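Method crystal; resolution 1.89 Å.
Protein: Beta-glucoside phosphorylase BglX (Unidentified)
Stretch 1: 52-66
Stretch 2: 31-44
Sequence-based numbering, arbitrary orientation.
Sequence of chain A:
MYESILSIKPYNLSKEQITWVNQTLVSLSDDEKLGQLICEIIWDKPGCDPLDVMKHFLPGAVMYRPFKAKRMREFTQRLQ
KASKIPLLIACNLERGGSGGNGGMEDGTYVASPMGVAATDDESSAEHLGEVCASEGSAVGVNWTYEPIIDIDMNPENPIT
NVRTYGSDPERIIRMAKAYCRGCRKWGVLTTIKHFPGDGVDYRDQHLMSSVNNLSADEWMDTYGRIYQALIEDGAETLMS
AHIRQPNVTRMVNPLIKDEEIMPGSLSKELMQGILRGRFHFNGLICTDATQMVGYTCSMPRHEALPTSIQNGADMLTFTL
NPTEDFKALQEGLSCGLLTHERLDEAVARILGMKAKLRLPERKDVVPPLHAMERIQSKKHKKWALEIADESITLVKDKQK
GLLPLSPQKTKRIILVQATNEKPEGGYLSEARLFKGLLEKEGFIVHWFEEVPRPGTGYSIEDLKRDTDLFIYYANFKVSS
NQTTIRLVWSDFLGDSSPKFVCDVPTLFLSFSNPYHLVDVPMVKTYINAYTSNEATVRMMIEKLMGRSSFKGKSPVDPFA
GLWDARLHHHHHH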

# COMPACT_ATOMS: atom_id res chain seq x y z
N ASP A 52 -12.32 6.01 22.35
CA ASP A 52 -13.65 5.79 21.79
C ASP A 52 -13.75 4.44 21.09
O ASP A 52 -14.87 3.96 20.87
CB ASP A 52 -14.01 6.90 20.80
CG ASP A 52 -14.50 8.16 21.50
OD1 ASP A 52 -14.38 8.24 22.74
OD2 ASP A 52 -15.01 9.05 20.80
N VAL A 53 -12.63 3.82 20.72
CA VAL A 53 -12.70 2.50 20.11
C VAL A 53 -13.18 1.44 21.08
O VAL A 53 -13.46 0.31 20.67
CB VAL A 53 -11.33 2.06 19.53
CG1 VAL A 53 -10.79 3.11 18.57
CG2 VAL A 53 -10.33 1.75 20.64
N MET A 54 -13.31 1.78 22.37
CA MET A 54 -13.70 0.82 23.39
C MET A 54 -15.05 1.14 24.02
O MET A 54 -15.38 0.55 25.05
CB MET A 54 -12.63 0.78 24.49
CG MET A 54 -11.27 0.29 24.04
SD MET A 54 -10.03 0.63 25.30
CE MET A 54 -8.53 0.22 24.41
N LYS A 55 -15.84 2.04 23.43
CA LYS A 55 -17.11 2.42 24.04
C LYS A 55 -18.20 1.37 23.82
O LYS A 55 -19.11 1.25 24.66
CB LYS A 55 -17.61 3.76 23.48
CG LYS A 55 -16.58 4.86 23.48
N HIS A 56 -18.16 0.64 22.71
CA HIS A 56 -19.25 -0.25 22.34
C HIS A 56 -18.86 -1.71 22.42
O HIS A 56 -19.74 -2.58 22.36
CB HIS A 56 -19.72 0.08 20.93
CG HIS A 56 -20.04 1.53 20.74
ND1 HIS A 56 -21.21 2.10 21.21
CD2 HIS A 56 -19.34 2.53 20.16
CE1 HIS A 56 -21.21 3.39 20.91
NE2 HIS A 56 -20.10 3.67 20.27
N PHE A 57 -17.57 -2.00 22.54
CA PHE A 57 -17.03 -3.35 22.61
C PHE A 57 -15.54 -3.21 22.87
O PHE A 57 -14.99 -2.10 22.82
CB PHE A 57 -17.30 -4.14 21.32
CG PHE A 57 -16.94 -3.39 20.07
CD1 PHE A 57 -17.91 -2.74 19.34
CD2 PHE A 57 -15.62 -3.33 19.64
CE1 PHE A 57 -17.59 -2.05 18.19
CE2 PHE A 57 -15.29 -2.65 18.50
CZ PHE A 57 -16.27 -2.00 17.77
N LEU A 58 -14.89 -4.33 23.14
CA LEU A 58 -13.46 -4.33 23.40
C LEU A 58 -12.74 -4.90 22.18
O LEU A 58 -12.76 -6.13 21.97
CB LEU A 58 -13.15 -5.14 24.66
CG LEU A 58 -13.89 -4.60 25.91
CD1 LEU A 58 -13.64 -5.48 27.14
CD2 LEU A 58 -13.53 -3.14 26.21
N PRO A 59 -12.11 -4.08 21.35
CA PRO A 59 -11.61 -4.57 20.06
C PRO A 59 -10.36 -5.42 20.21
O PRO A 59 -9.65 -5.37 21.22
CB PRO A 59 -11.30 -3.28 19.28
CG PRO A 59 -10.97 -2.29 20.33
CD PRO A 59 -11.86 -2.63 21.51
N GLY A 60 -10.10 -6.20 19.17
CA GLY A 60 -8.91 -7.04 19.15
C GLY A 60 -7.69 -6.32 18.60
O GLY A 60 -6.56 -6.74 18.86
N ALA A 61 -7.90 -5.24 17.85
CA ALA A 61 -6.81 -4.52 17.20
C ALA A 61 -7.25 -3.10 16.88
O ALA A 61 -8.44 -2.78 16.92
CB ALA A 61 -6.37 -5.23 15.91
N VAL A 62 -6.27 -2.25 16.60
CA VAL A 62 -6.50 -0.93 16.03
C VAL A 62 -5.51 -0.72 14.89
O VAL A 62 -4.48 -1.39 14.81
CB VAL A 62 -6.36 0.21 17.06
CG1 VAL A 62 -7.37 0.05 18.17
CG2 VAL A 62 -4.95 0.26 17.62
N MET A 63 -5.85 0.21 13.99
CA MET A 63 -4.93 0.69 12.97
C MET A 63 -4.81 2.21 13.08
O MET A 63 -5.83 2.90 13.18
CB MET A 63 -5.40 0.33 11.55
CG MET A 63 -4.30 0.59 10.50
SD MET A 63 -4.83 0.86 8.80
CE MET A 63 -5.46 2.53 8.92
N TYR A 64 -3.58 2.71 13.08
CA TYR A 64 -3.32 4.14 13.11
C TYR A 64 -3.34 4.67 11.68
O TYR A 64 -2.61 4.18 10.81
CB TYR A 64 -1.96 4.46 13.74
CG TYR A 64 -1.79 4.09 15.20
CD1 TYR A 64 -2.87 4.09 16.07
CD2 TYR A 64 -0.54 3.77 15.71
CE1 TYR A 64 -2.71 3.76 17.40
CE2 TYR A 64 -0.38 3.44 17.05
CZ TYR A 64 -1.47 3.44 17.88
OH TYR A 64 -1.32 3.11 19.21
N ARG A 65 -4.19 5.67 11.43
CA ARG A 65 -4.03 6.54 10.28
C ARG A 65 -2.77 7.36 10.45
O ARG A 65 -2.18 7.38 11.53
CB ARG A 65 -5.24 7.45 10.12
CG ARG A 65 -6.50 6.74 9.62
CD ARG A 65 -6.38 6.31 8.15
NE ARG A 65 -5.93 7.39 7.27
CZ ARG A 65 -6.66 8.46 6.97
NH1 ARG A 65 -7.87 8.61 7.47
NH2 ARG A 65 -6.16 9.39 6.16
N PRO A 66 -2.32 8.05 9.40
CA PRO A 66 -1.09 8.85 9.53
C PRO A 66 -1.28 10.07 10.40
O PRO A 66 -1.98 11.02 10.04
CB PRO A 66 -0.76 9.25 8.08
CG PRO A 66 -1.59 8.38 7.22
CD PRO A 66 -2.81 8.04 8.01
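Stretch 2 (31-44) DEKLGQLICEIIWD

Stretch 2 binds stretch 1 chiefly through a parallel β-ladder, and the hydrogen bonds fix its register. Glu40 N donates to Ala61 O (3.0 Å, N-H...O angle 162°), and Met63 N donates to Glu40 O (3.0 Å, 154°). Ile42 N then reaches Met63 O at 2.9 Å, and Arg65 N closes the series on Ile42 O at 2.9 Å with an angle of 167°. Glu40 takes its two bonds from two different residues, Ala61 and Met63, which flank its partner Val62; this is the parallel pattern. At the start of the ladder Ile38 O accepts from Gly60 N (3.0 Å) and, weakly, from Ala61 N (3.3 Å).

The axes of strands 38-42 and 61-64 agree: their N-to-C directions differ by 28°, with a signed crossing angle of -28° and a closest approach of 4.3 Å. CA-CA separations widen from 4.4 Å for Ala61-Cys39 to 5.0 Å for Tyr64-Ile42, so the strands diverge slightly. CA-H...O contacts supplement the ladder, the shortest running from Val62 CA to Glu40 O at 3.0 Å.

Before its strand, stretch 2 is helical, in a helix already under way at Asp31, with Gly35 N bonded to Asp31 O at 3.0 Å. The close approach uses a glycine on each side, Gly35 in the helix and Gly60 in the loop, where a CB would point toward the other stretch. An ideal CB on Gly35 would lie 2.4 Å from Leu58 O, and one on Gly60 would lie 2.0 Å from Gln36 O; both are clashes. Water joins the same surfaces: one molecule donates to Asp31 O (2.8 Å) and accepts from Leu58 N (2.9 Å), while another donates to Glu32 O (2.8 Å) and Leu58 O (2.6 Å) and accepts from Gln36 NE2 (3.0 Å).

Side chains alternate between the sheet faces. On one, Ala61 CB lies 3.9 Å from Cys39 CB, Met63 CB 4.2 Å from Cys39 SG, and Met63 CE 4.1 Å from Ile41 CG1. The other carries Val62, Tyr64, Glu40 and Ile42: Val62 CG1 approaches Ile42 CD1 at 3.6 Å, and Tyr64 CD1 approaches Ile42 CG2 at 4.0 Å. Val53, from the 3-10 segment, adds CG1 against Ile42 CG1 at 3.6 Å. Ile42 accordingly has 104 Å² covered by stretch 1.

Phe57 packs beside the strand's start. Ile38 CD1 sits over its ring face, 3.8 Å from the centroid and 13° off the normal, whereas Glu40 OE2 lies at the edge, 3.3 Å from Phe57 CZ. Farther along, Arg65 NH1 meets Trp43 CZ3 edge to edge at 3.0 Å. Together the stretches bury 975 Å², both sides summed.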

# COMPACT_ATOMS: atom_id res chain seq x y z
N ASP A 31 -19.42 -11.72 24.14
CA ASP A 31 -19.25 -10.33 23.73
C ASP A 31 -17.77 -9.97 23.61
O ASP A 31 -17.38 -9.20 22.71
CB ASP A 31 -19.94 -9.41 24.73
CG ASP A 31 -21.42 -9.22 24.44
OD1 ASP A 31 -21.90 -9.70 23.39
OD2 ASP A 31 -22.09 -8.59 25.28
N GLU A 32 -16.93 -10.49 24.50
CA GLU A 32 -15.50 -10.21 24.43
C GLU A 32 -14.87 -10.92 23.25
O GLU A 32 -13.95 -10.38 22.61
CB GLU A 32 -14.81 -10.65 25.72
CG GLU A 32 -15.05 -9.73 26.88
CD GLU A 32 -14.44 -10.26 28.16
OE1 GLU A 32 -14.75 -11.42 28.54
OE2 GLU A 32 -13.64 -9.53 28.76
N LYS A 33 -15.31 -12.14 22.95
CA LYS A 33 -14.80 -12.84 21.78
C LYS A 33 -15.19 -12.12 20.50
O LYS A 33 -14.36 -11.91 19.61
CB LYS A 33 -15.30 -14.29 21.77
CG LYS A 33 -14.61 -15.19 22.79
CD LYS A 33 -15.28 -16.56 22.83
CE LYS A 33 -14.83 -17.40 24.01
NZ LYS A 33 -15.52 -18.72 24.03
N LEU A 34 -16.46 -11.69 20.40
CA LEU A 34 -16.89 -10.92 19.24
C LEU A 34 -16.06 -9.65 19.08
O LEU A 34 -15.71 -9.27 17.95
CB LEU A 34 -18.38 -10.58 19.35
CG LEU A 34 -19.34 -11.78 19.27
CD1 LEU A 34 -20.78 -11.35 19.56
CD2 LEU A 34 -19.26 -12.46 17.91
N GLY A 35 -15.72 -8.99 20.18
CA GLY A 35 -14.94 -7.77 20.08
C GLY A 35 -13.53 -8.03 19.58
O GLY A 35 -12.95 -7.22 18.85
N GLN A 36 -12.95 -9.17 19.96
CA GLN A 36 -11.62 -9.54 19.47
C GLN A 36 -11.57 -9.60 17.95
O GLN A 36 -10.50 -9.41 17.36
CB GLN A 36 -11.19 -10.89 20.05
CG GLN A 36 -10.72 -10.85 21.49
CD GLN A 36 -9.49 -9.98 21.68
OE1 GLN A 36 -8.42 -10.29 21.16
NE2 GLN A 36 -9.66 -8.88 22.41
N LEU A 37 -12.71 -9.88 17.31
CA LEU A 37 -12.75 -9.99 15.86
C LEU A 37 -12.55 -8.65 15.16
O LEU A 37 -12.32 -8.65 13.94
CB LEU A 37 -14.09 -10.56 15.40
CG LEU A 37 -14.55 -11.90 16.00
CD1 LEU A 37 -15.94 -12.19 15.51
CD2 LEU A 37 -13.62 -13.02 15.62
N ILE A 38 -12.67 -7.53 15.87
CA ILE A 38 -12.80 -6.22 15.24
C ILE A 38 -11.50 -5.44 15.38
O ILE A 38 -10.95 -5.33 16.48
CB ILE A 38 -13.97 -5.42 15.85
CG1 ILE A 38 -15.30 -6.11 15.57
CG2 ILE A 38 -14.00 -3.99 15.28
CD1 ILE A 38 -16.47 -5.57 16.38
N CYS A 39 -11.02 -4.90 14.27
CA CYS A 39 -10.00 -3.87 14.28
C CYS A 39 -10.66 -2.51 14.07
O CYS A 39 -11.41 -2.34 13.11
CB CYS A 39 -8.95 -4.11 13.19
SG CYS A 39 -7.75 -2.78 13.12
N GLU A 40 -10.37 -1.56 14.95
CA GLU A 40 -10.92 -0.22 14.86
C GLU A 40 -9.87 0.77 14.36
O GLU A 40 -8.71 0.73 14.78
CB GLU A 40 -11.44 0.24 16.22
CG GLU A 40 -12.80 -0.30 16.58
CD GLU A 40 -13.90 0.26 15.67
OE1 GLU A 40 -13.92 1.48 15.41
OE2 GLU A 40 -14.73 -0.54 15.19
N ILE A 41 -10.29 1.68 13.48
CA ILE A 41 -9.40 2.70 12.95
C ILE A 41 -9.25 3.82 13.98
O ILE A 41 -10.17 4.12 14.75
CB ILE A 41 -9.93 3.23 11.60
CG1 ILE A 41 -8.81 3.94 10.84
CG2 ILE A 41 -11.13 4.15 11.79
CD1 ILE A 41 -9.18 4.25 9.39
N ILE A 42 -8.09 4.46 13.98
CA ILE A 42 -7.80 5.54 14.91
C ILE A 42 -7.17 6.70 14.15
O ILE A 42 -6.25 6.51 13.35
CB ILE A 42 -6.89 5.07 16.06
CG1 ILE A 42 -7.73 4.26 17.04
CG2 ILE A 42 -6.22 6.25 16.76
CD1 ILE A 42 -6.98 3.63 18.14
N TRP A 43 -7.69 7.90 14.40
CA TRP A 43 -7.17 9.14 13.83
C TRP A 43 -6.88 10.11 14.98
O TRP A 43 -7.42 9.97 16.08
CB TRP A 43 -8.15 9.81 12.84
CG TRP A 43 -9.46 9.10 12.60
CD1 TRP A 43 -10.34 8.64 13.54
CD2 TRP A 43 -10.05 8.79 11.33
NE1 TRP A 43 -11.42 8.05 12.94
CE2 TRP A 43 -11.28 8.14 11.58
CE3 TRP A 43 -9.66 9.00 10.00
CZ2 TRP A 43 -12.11 7.69 10.56
CZ3 TRP A 43 -10.50 8.55 8.98
CH2 TRP A 43 -11.70 7.91 9.27
N ASP A 44 -6.04 11.09 14.70
CA ASP A 44 -5.69 12.13 15.68
C ASP A 44 -6.22 13.47 15.16
O ASP A 44 -5.56 14.17 14.40
CB ASP A 44 -4.19 12.19 15.92
CG ASP A 44 -3.81 13.13 17.06
OD1 ASP A 44 -2.61 13.38 17.27
OD2 ASP A 44 -4.73 13.61 17.76
O HOH W 1 -16.45 -6.77 23.70
O HOH W 2 -12.39 -8.24 23.52
O HOH W 3 -7.59 -6.75 22.46